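Local coordinates for hypothetical protein (Aeropyrum pernix, PDB 2P6H) that is of unknown function, a trimer-forming member of the UPF0047 (YjbQ) family whose sulfate-holding pocket might accept an anionic ligand, at residues 1-10 against 124-132; 42-50 against 86-97. All coordinates share one frame; numbering follows the deposited sequence.

Contact 1 of 2, residues 1-10 against 124-132; sequences METGSFTVKT and ERTVNLLYL. With SO4 (sulfate ion), chain E; SO4 (sulfate ion), chain C.
F6 lies beside V127 on the packed face of this two-stranded contact. V127 CB sits over one face of the F6 ring, 3.8 Å from its centroid. The valine methyls meet the rim of the ring at CE1, CE2 and CZ. L129 comes at the ring edge, where its CD1 is 3.8 Å from F6 CD2. F6 CG stands between the backbone N and the carbonyl carbon (chi1 64°), which lays the ring along V127. V8 extends the same apolar patch through V127. Helix 20-28 packs against this face, with W26 touching E2, L129 and Y131.

The other face, with T3, S5, T7 and K9 opposite L130, N128, T126 and E124, is looser. T3, S5, T7, K9 and E124 are exposed, and side-chain contacts are few. The closest is N128 ND2 to S5 CB at 3.2 Å. A water donates to L129 O and reaches T3 OG1 only weakly. Beyond the strand end, M1 crosses L130 and L132, and its CB is 3.7 Å from L132 CD1. A second subunit also packs on M1 and L130.

The R125 guanidinium lies beyond the strand pair. Its NH1 donates, at 2.9 Å, to O3 of the sulfate that T44 and T45 also bind, and its NE salt-bridges E118.

Eight backbone hydrogen bonds join the strands. They pair E2 with Y131, G4 with L129, F6 with V127 and V8 with R125. V127 N meets F6 O nearly end-on (C=O...N 171°). This is a regular antiparallel pair that places the N-terminal strand at the edge of the chain's five-stranded sheet.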
# COMPACT_ATOMS: atom_id res chain seq x y z
N MET A 1 12.24 1.69 20.43
CA MET A 1 10.88 1.88 19.85
C MET A 1 9.79 1.60 20.87
O MET A 1 10.00 0.88 21.85
CB MET A 1 10.70 0.97 18.64
CG MET A 1 10.89 -0.50 18.95
SD MET A 1 10.82 -1.55 17.49
CE MET A 1 9.80 -2.90 18.11
N GLU A 2 8.62 2.17 20.63
CA GLU A 2 7.48 1.98 21.49
C GLU A 2 6.42 1.22 20.75
O GLU A 2 6.32 1.21 19.53
CB GLU A 2 6.87 3.32 21.88
CG GLU A 2 7.86 4.29 22.53
CD GLU A 2 8.31 3.74 23.87
OE1 GLU A 2 7.57 2.98 24.48
OE2 GLU A 2 9.38 4.11 24.30
N THR A 3 5.57 0.60 21.55
CA THR A 3 4.66 -0.31 20.95
C THR A 3 3.33 -0.37 21.74
O THR A 3 3.31 -0.20 22.95
CB THR A 3 5.39 -1.66 20.95
OG1 THR A 3 5.61 -2.11 19.59
CG2 THR A 3 4.66 -2.70 21.79
N GLY A 4 2.24 -0.43 20.97
CA GLY A 4 0.91 -0.32 21.53
C GLY A 4 -0.19 -0.82 20.63
O GLY A 4 0.06 -1.26 19.50
N SER A 5 -1.42 -0.76 21.12
CA SER A 5 -2.56 -1.22 20.34
C SER A 5 -3.86 -0.77 20.99
O SER A 5 -3.88 -0.38 22.16
CB SER A 5 -2.58 -2.74 20.27
OG SER A 5 -2.97 -3.29 21.52
N PHE A 6 -4.93 -0.81 20.21
CA PHE A 6 -6.25 -0.46 20.70
C PHE A 6 -7.28 -1.23 19.91
O PHE A 6 -7.04 -1.66 18.79
CB PHE A 6 -6.48 1.07 20.63
CG PHE A 6 -6.47 1.63 19.21
CD1 PHE A 6 -7.61 1.51 18.40
CD2 PHE A 6 -5.37 2.33 18.75
CE1 PHE A 6 -7.62 2.09 17.13
CE2 PHE A 6 -5.39 2.90 17.47
CZ PHE A 6 -6.51 2.79 16.66
N THR A 7 -8.45 -1.46 20.54
CA THR A 7 -9.49 -2.21 19.83
C THR A 7 -10.46 -1.29 19.16
O THR A 7 -10.64 -0.14 19.53
CB THR A 7 -10.32 -2.95 20.83
OG1 THR A 7 -10.89 -2.02 21.75
CG2 THR A 7 -9.45 -3.94 21.60
N VAL A 8 -11.07 -1.87 18.11
CA VAL A 8 -12.06 -1.16 17.32
C VAL A 8 -13.22 -2.11 17.12
O VAL A 8 -13.11 -3.15 16.47
CB VAL A 8 -11.45 -0.79 15.94
CG1 VAL A 8 -12.54 -0.16 15.06
CG2 VAL A 8 -10.30 0.18 16.10
N LYS A 9 -14.34 -1.74 17.72
CA LYS A 9 -15.55 -2.52 17.64
C LYS A 9 -16.35 -2.09 16.43
O LYS A 9 -16.84 -0.98 16.34
CB LYS A 9 -16.37 -2.28 18.92
CG LYS A 9 -17.47 -3.32 19.11
CD LYS A 9 -18.87 -2.70 19.09
CE LYS A 9 -19.89 -3.52 19.89
NZ LYS A 9 -20.91 -4.05 18.98
N THR A 10 -16.47 -2.98 15.44
CA THR A 10 -17.22 -2.62 14.26
C THR A 10 -18.66 -3.11 14.41
O THR A 10 -18.95 -4.06 15.13
CB THR A 10 -16.52 -3.23 13.02
OG1 THR A 10 -16.71 -4.65 13.03
CG2 THR A 10 -15.02 -2.93 13.07
N GLU A 124 -14.87 -7.41 16.97
CA GLU A 124 -14.06 -6.61 17.83
C GLU A 124 -12.66 -6.72 17.25
O GLU A 124 -11.99 -7.74 17.37
CB GLU A 124 -14.17 -7.13 19.31
CG GLU A 124 -12.90 -6.88 20.12
CD GLU A 124 -13.23 -5.97 21.27
OE1 GLU A 124 -13.96 -5.00 21.06
OE2 GLU A 124 -12.80 -6.24 22.39
N ARG A 125 -12.27 -5.66 16.56
CA ARG A 125 -11.00 -5.63 15.86
C ARG A 125 -9.85 -4.97 16.62
O ARG A 125 -10.06 -4.34 17.65
CB ARG A 125 -11.20 -4.93 14.53
CG ARG A 125 -12.24 -5.57 13.64
CD ARG A 125 -11.88 -7.00 13.24
NE ARG A 125 -12.47 -7.31 11.94
CZ ARG A 125 -12.08 -8.31 11.16
NH1 ARG A 125 -11.10 -9.12 11.56
NH2 ARG A 125 -12.62 -8.47 9.95
N THR A 126 -8.64 -5.14 16.11
CA THR A 126 -7.42 -4.59 16.73
C THR A 126 -6.60 -3.76 15.76
O THR A 126 -6.51 -4.05 14.57
CB THR A 126 -6.56 -5.74 17.22
OG1 THR A 126 -7.28 -6.48 18.21
CG2 THR A 126 -5.27 -5.20 17.85
N VAL A 127 -6.03 -2.66 16.30
CA VAL A 127 -5.08 -1.87 15.54
C VAL A 127 -3.81 -1.82 16.33
O VAL A 127 -3.81 -1.48 17.51
CB VAL A 127 -5.59 -0.43 15.41
CG1 VAL A 127 -4.51 0.44 14.76
CG2 VAL A 127 -6.85 -0.38 14.57
N ASN A 128 -2.72 -2.25 15.68
CA ASN A 128 -1.46 -2.25 16.37
C ASN A 128 -0.66 -1.01 15.97
O ASN A 128 -0.81 -0.48 14.88
CB ASN A 128 -0.70 -3.53 15.94
CG ASN A 128 -1.33 -4.77 16.56
OD1 ASN A 128 -1.28 -5.86 16.01
ND2 ASN A 128 -1.92 -4.58 17.75
N LEU A 129 0.19 -0.55 16.89
CA LEU A 129 0.95 0.68 16.65
C LEU A 129 2.40 0.50 17.06
O LEU A 129 2.71 -0.17 18.05
CB LEU A 129 0.35 1.84 17.47
CG LEU A 129 -1.16 2.09 17.33
CD1 LEU A 129 -1.66 3.01 18.42
CD2 LEU A 129 -1.45 2.66 15.95
N LEU A 130 3.29 1.09 16.27
CA LEU A 130 4.73 1.01 16.52
C LEU A 130 5.35 2.37 16.27
O LEU A 130 5.16 2.99 15.24
CB LEU A 130 5.37 -0.04 15.59
CG LEU A 130 6.90 -0.19 15.76
CD1 LEU A 130 7.41 -1.56 15.31
CD2 LEU A 130 7.69 0.84 14.95
N TYR A 131 6.13 2.85 17.23
CA TYR A 131 6.80 4.13 17.06
C TYR A 131 8.30 3.89 17.12
O TYR A 131 8.82 3.33 18.09
CB TYR A 131 6.42 5.13 18.15
CG TYR A 131 7.17 6.43 17.96
CD1 TYR A 131 6.87 7.28 16.90
CD2 TYR A 131 8.24 6.77 18.80
CE1 TYR A 131 7.63 8.43 16.66
CE2 TYR A 131 9.00 7.93 18.56
CZ TYR A 131 8.69 8.75 17.49
OH TYR A 131 9.45 9.86 17.22
N LEU A 132 8.98 4.34 16.08
CA LEU A 132 10.42 4.15 15.96
C LEU A 132 11.06 5.51 15.78
O LEU A 132 10.91 6.17 14.75
CB LEU A 132 10.71 3.26 14.74
CG LEU A 132 12.20 2.86 14.59
CD1 LEU A 132 12.59 1.71 15.53
CD2 LEU A 132 12.55 2.39 13.18
S SO4 E . -14.96 1.43 20.35
O1 SO4 E . -14.31 2.51 21.03
O2 SO4 E . -16.35 1.50 20.09
O3 SO4 E . -14.71 0.14 21.17
O4 SO4 E . -14.33 1.15 19.08
S SO4 C . -8.91 -12.16 10.27
O1 SO4 C . -9.96 -13.17 9.78
O2 SO4 C . -8.72 -12.20 11.72
O3 SO4 C . -9.31 -10.80 9.95
O4 SO4 C . -7.62 -12.42 9.65
O HOH W 1 2.91 -3.26 17.96

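Contact 2 of 2, residues 42-50 against 86-97; sequences PHTTAAVAV and AHLGNTIIGDSR. With SO4 (sulfate ion), chain C.
V48, T45 and R97 bury the most surface here, and each meets the other segment in a different way. V48 joins the backbones. Its N donates to G94 O at 3.1 Å, in the carbonyl plane and fairly straight (163° at the hydrogen). With chi1 at 47°, V48 CG1 is turned onto the main chain of D95, 3.5 Å from D95 C. G94 has positive phi at the end of helix 84-93, where the chain turns into strand 96-102. Beside this bond, A47 CB is 3.6 Å from I93 CG2, and the same methyl of I93 reaches A49. Helix 84-93 thus packs on strand 46-51 of the three-stranded sheet, with the short-segment axes 7.3 Å apart at 27°.

T45 packs on the other end of the helical segment. Its CG2 lies over the centre of the H87 ring, 3.4 Å from the centroid, in a CH-pi contact. T45 CB is pressed against A86 CB. T44 and T45, in the loop before strand 46-51, bind a sulfate through backbone N and hydroxyl. The backbone N of T44 gives the sulfate O4 a nearly straight bond of 2.8 Å, and T44 OG1 donates to the same oxygen. T45 OG1 donates to O3, and R125 NH2 also bonds T45 OG1. The sulfate probably came from the crystallisation liquor, so any natural ligand is unknown. The H87 ring has polar partners of its own, among them N51 of the second subunit.

R97 crosses V50 at about a right angle. V50 CG2 lies over one face of the guanidinium, 3.3 Å from R97 NE. Bends at chi2 and chi3 turn the group across the valine. R97 NE also forms a salt bridge with D95 of the third subunit, and D95 in turn pairs with R97 of the second.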
# COMPACT_ATOMS: atom_id res chain seq x y z
N PRO A 42 -3.65 -6.70 12.21
CA PRO A 42 -3.28 -8.10 12.05
C PRO A 42 -4.41 -8.92 11.38
O PRO A 42 -4.38 -10.14 11.36
CB PRO A 42 -3.07 -8.60 13.46
CG PRO A 42 -4.18 -7.91 14.24
CD PRO A 42 -4.09 -6.47 13.58
N HIS A 43 -5.39 -8.23 10.80
CA HIS A 43 -6.52 -8.91 10.18
C HIS A 43 -6.39 -9.06 8.66
O HIS A 43 -5.90 -8.16 7.99
CB HIS A 43 -7.82 -8.16 10.50
CG HIS A 43 -8.03 -7.90 11.96
ND1 HIS A 43 -8.14 -8.90 12.89
CD2 HIS A 43 -8.14 -6.73 12.64
CE1 HIS A 43 -8.30 -8.37 14.09
NE2 HIS A 43 -8.30 -7.06 13.97
N THR A 44 -6.83 -10.21 8.14
CA THR A 44 -6.80 -10.47 6.70
C THR A 44 -8.14 -10.08 6.06
O THR A 44 -8.28 -10.12 4.84
CB THR A 44 -6.55 -11.96 6.38
OG1 THR A 44 -7.65 -12.74 6.88
CG2 THR A 44 -5.25 -12.46 7.00
N THR A 45 -9.13 -9.73 6.88
CA THR A 45 -10.43 -9.32 6.29
C THR A 45 -10.86 -7.94 6.77
O THR A 45 -12.03 -7.59 6.76
CB THR A 45 -11.54 -10.29 6.66
OG1 THR A 45 -11.62 -10.39 8.08
CG2 THR A 45 -11.24 -11.68 6.09
N ALA A 46 -9.86 -7.15 7.12
CA ALA A 46 -10.04 -5.75 7.46
C ALA A 46 -8.82 -5.05 6.94
O ALA A 46 -7.80 -5.67 6.65
CB ALA A 46 -10.23 -5.51 9.00
N ALA A 47 -8.89 -3.74 6.78
CA ALA A 47 -7.74 -3.00 6.26
C ALA A 47 -7.66 -1.61 6.89
O ALA A 47 -8.50 -1.23 7.71
CB ALA A 47 -7.87 -2.87 4.74
N VAL A 48 -6.59 -0.88 6.55
CA VAL A 48 -6.49 0.51 6.98
C VAL A 48 -6.09 1.36 5.81
O VAL A 48 -5.26 0.99 4.99
CB VAL A 48 -5.43 0.68 8.07
CG1 VAL A 48 -4.15 -0.04 7.68
CG2 VAL A 48 -5.11 2.17 8.24
N ALA A 49 -6.74 2.52 5.73
CA ALA A 49 -6.47 3.45 4.67
C ALA A 49 -6.35 4.84 5.23
O ALA A 49 -6.73 5.12 6.36
CB ALA A 49 -7.65 3.40 3.73
N VAL A 50 -5.84 5.75 4.42
CA VAL A 50 -5.77 7.15 4.82
C VAL A 50 -6.50 7.99 3.82
O VAL A 50 -6.20 8.00 2.64
CB VAL A 50 -4.33 7.61 4.79
CG1 VAL A 50 -4.27 9.12 5.05
CG2 VAL A 50 -3.53 6.88 5.85
N ALA A 86 -13.86 -9.83 1.59
CA ALA A 86 -13.08 -9.06 2.56
C ALA A 86 -11.58 -9.27 2.35
O ALA A 86 -10.78 -8.34 2.44
CB ALA A 86 -13.49 -9.47 3.99
N HIS A 87 -11.18 -10.50 2.08
CA HIS A 87 -9.77 -10.80 1.83
C HIS A 87 -9.32 -10.02 0.60
O HIS A 87 -8.25 -9.41 0.59
CB HIS A 87 -9.58 -12.31 1.59
CG HIS A 87 -9.87 -13.17 2.79
ND1 HIS A 87 -8.92 -13.44 3.75
CD2 HIS A 87 -10.98 -13.85 3.15
CE1 HIS A 87 -9.44 -14.26 4.65
NE2 HIS A 87 -10.68 -14.53 4.31
N LEU A 88 -10.16 -10.02 -0.43
CA LEU A 88 -9.86 -9.32 -1.67
C LEU A 88 -9.72 -7.81 -1.43
O LEU A 88 -8.80 -7.18 -1.94
CB LEU A 88 -10.96 -9.61 -2.71
CG LEU A 88 -11.17 -11.08 -3.07
CD1 LEU A 88 -12.27 -11.19 -4.10
CD2 LEU A 88 -9.87 -11.70 -3.61
N GLY A 89 -10.63 -7.24 -0.64
CA GLY A 89 -10.54 -5.82 -0.35
C GLY A 89 -9.25 -5.50 0.38
O GLY A 89 -8.55 -4.51 0.07
N ASN A 90 -8.92 -6.33 1.35
CA ASN A 90 -7.68 -6.16 2.11
C ASN A 90 -6.46 -6.15 1.21
O ASN A 90 -5.54 -5.39 1.40
CB ASN A 90 -7.56 -7.28 3.16
CG ASN A 90 -6.18 -7.30 3.81
OD1 ASN A 90 -6.00 -6.95 4.97
ND2 ASN A 90 -5.18 -7.76 3.04
N THR A 91 -6.44 -7.05 0.19
CA THR A 91 -5.24 -7.07 -0.67
C THR A 91 -5.02 -5.78 -1.46
O THR A 91 -3.89 -5.43 -1.79
CB THR A 91 -5.22 -8.28 -1.63
OG1 THR A 91 -6.06 -8.03 -2.76
CG2 THR A 91 -5.65 -9.58 -0.96
N ILE A 92 -6.09 -5.07 -1.89
CA ILE A 92 -5.71 -3.86 -2.68
C ILE A 92 -5.88 -2.59 -1.88
O ILE A 92 -5.70 -1.49 -2.39
CB ILE A 92 -6.63 -3.70 -3.87
CG1 ILE A 92 -8.09 -3.79 -3.38
CG2 ILE A 92 -6.36 -4.83 -4.88
CD1 ILE A 92 -9.18 -3.43 -4.38
N ILE A 93 -6.28 -2.70 -0.59
CA ILE A 93 -6.27 -1.50 0.24
C ILE A 93 -5.03 -1.49 1.11
O ILE A 93 -4.36 -0.48 1.27
CB ILE A 93 -7.53 -1.47 1.13
CG1 ILE A 93 -8.79 -1.20 0.29
CG2 ILE A 93 -7.41 -0.36 2.18
CD1 ILE A 93 -10.07 -1.45 1.09
N GLY A 94 -4.66 -2.64 1.65
CA GLY A 94 -3.45 -2.71 2.47
C GLY A 94 -3.75 -2.80 3.96
O GLY A 94 -4.78 -2.32 4.43
N ASP A 95 -2.84 -3.40 4.71
CA ASP A 95 -3.04 -3.58 6.15
C ASP A 95 -2.08 -2.79 7.03
O ASP A 95 -2.07 -2.97 8.25
CB ASP A 95 -2.96 -5.06 6.51
CG ASP A 95 -1.83 -5.75 5.80
OD1 ASP A 95 -0.83 -5.08 5.49
OD2 ASP A 95 -1.94 -6.97 5.56
N SER A 96 -1.27 -1.93 6.43
CA SER A 96 -0.37 -1.12 7.25
C SER A 96 -0.00 0.17 6.53
O SER A 96 0.05 0.24 5.31
CB SER A 96 0.90 -1.93 7.57
OG SER A 96 1.84 -1.77 6.51
N ARG A 97 0.23 1.19 7.34
CA ARG A 97 0.57 2.52 6.83
C ARG A 97 1.69 3.12 7.65
O ARG A 97 1.70 3.05 8.87
CB ARG A 97 -0.68 3.41 6.92
CG ARG A 97 -0.38 4.91 6.72
CD ARG A 97 0.22 5.23 5.33
NE ARG A 97 -0.49 6.36 4.69
CZ ARG A 97 -0.12 7.64 4.96
NH1 ARG A 97 0.88 7.92 5.79
NH2 ARG A 97 -0.81 8.63 4.40
S SO4 C . -8.91 -12.16 10.27
O1 SO4 C . -9.96 -13.17 9.78
O2 SO4 C . -8.72 -12.20 11.72
O3 SO4 C . -9.31 -10.80 9.95
O4 SO4 C . -7.62 -12.42 9.65

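The centres of contacts 1 and 2 are about 15 Å apart. Along the chain, both segments of contact 2 fall between the two segments of contact 1. Strand 124-133 of contact 1 and strand 96-102 of contact 2 belong to the same five-stranded sheet, with strand 35-40 between them. Strand 46-51 belongs to the three-stranded sheet. The contacts touch where R125 meets T45, and T126 N probably bonds H43 NE2. Both contribute to one sulfate site. Both also border the second subunit, contact 1 at its M1/L132 end, far from the sulfate, and contact 2 in part beside the sulfate, at T44 and H87.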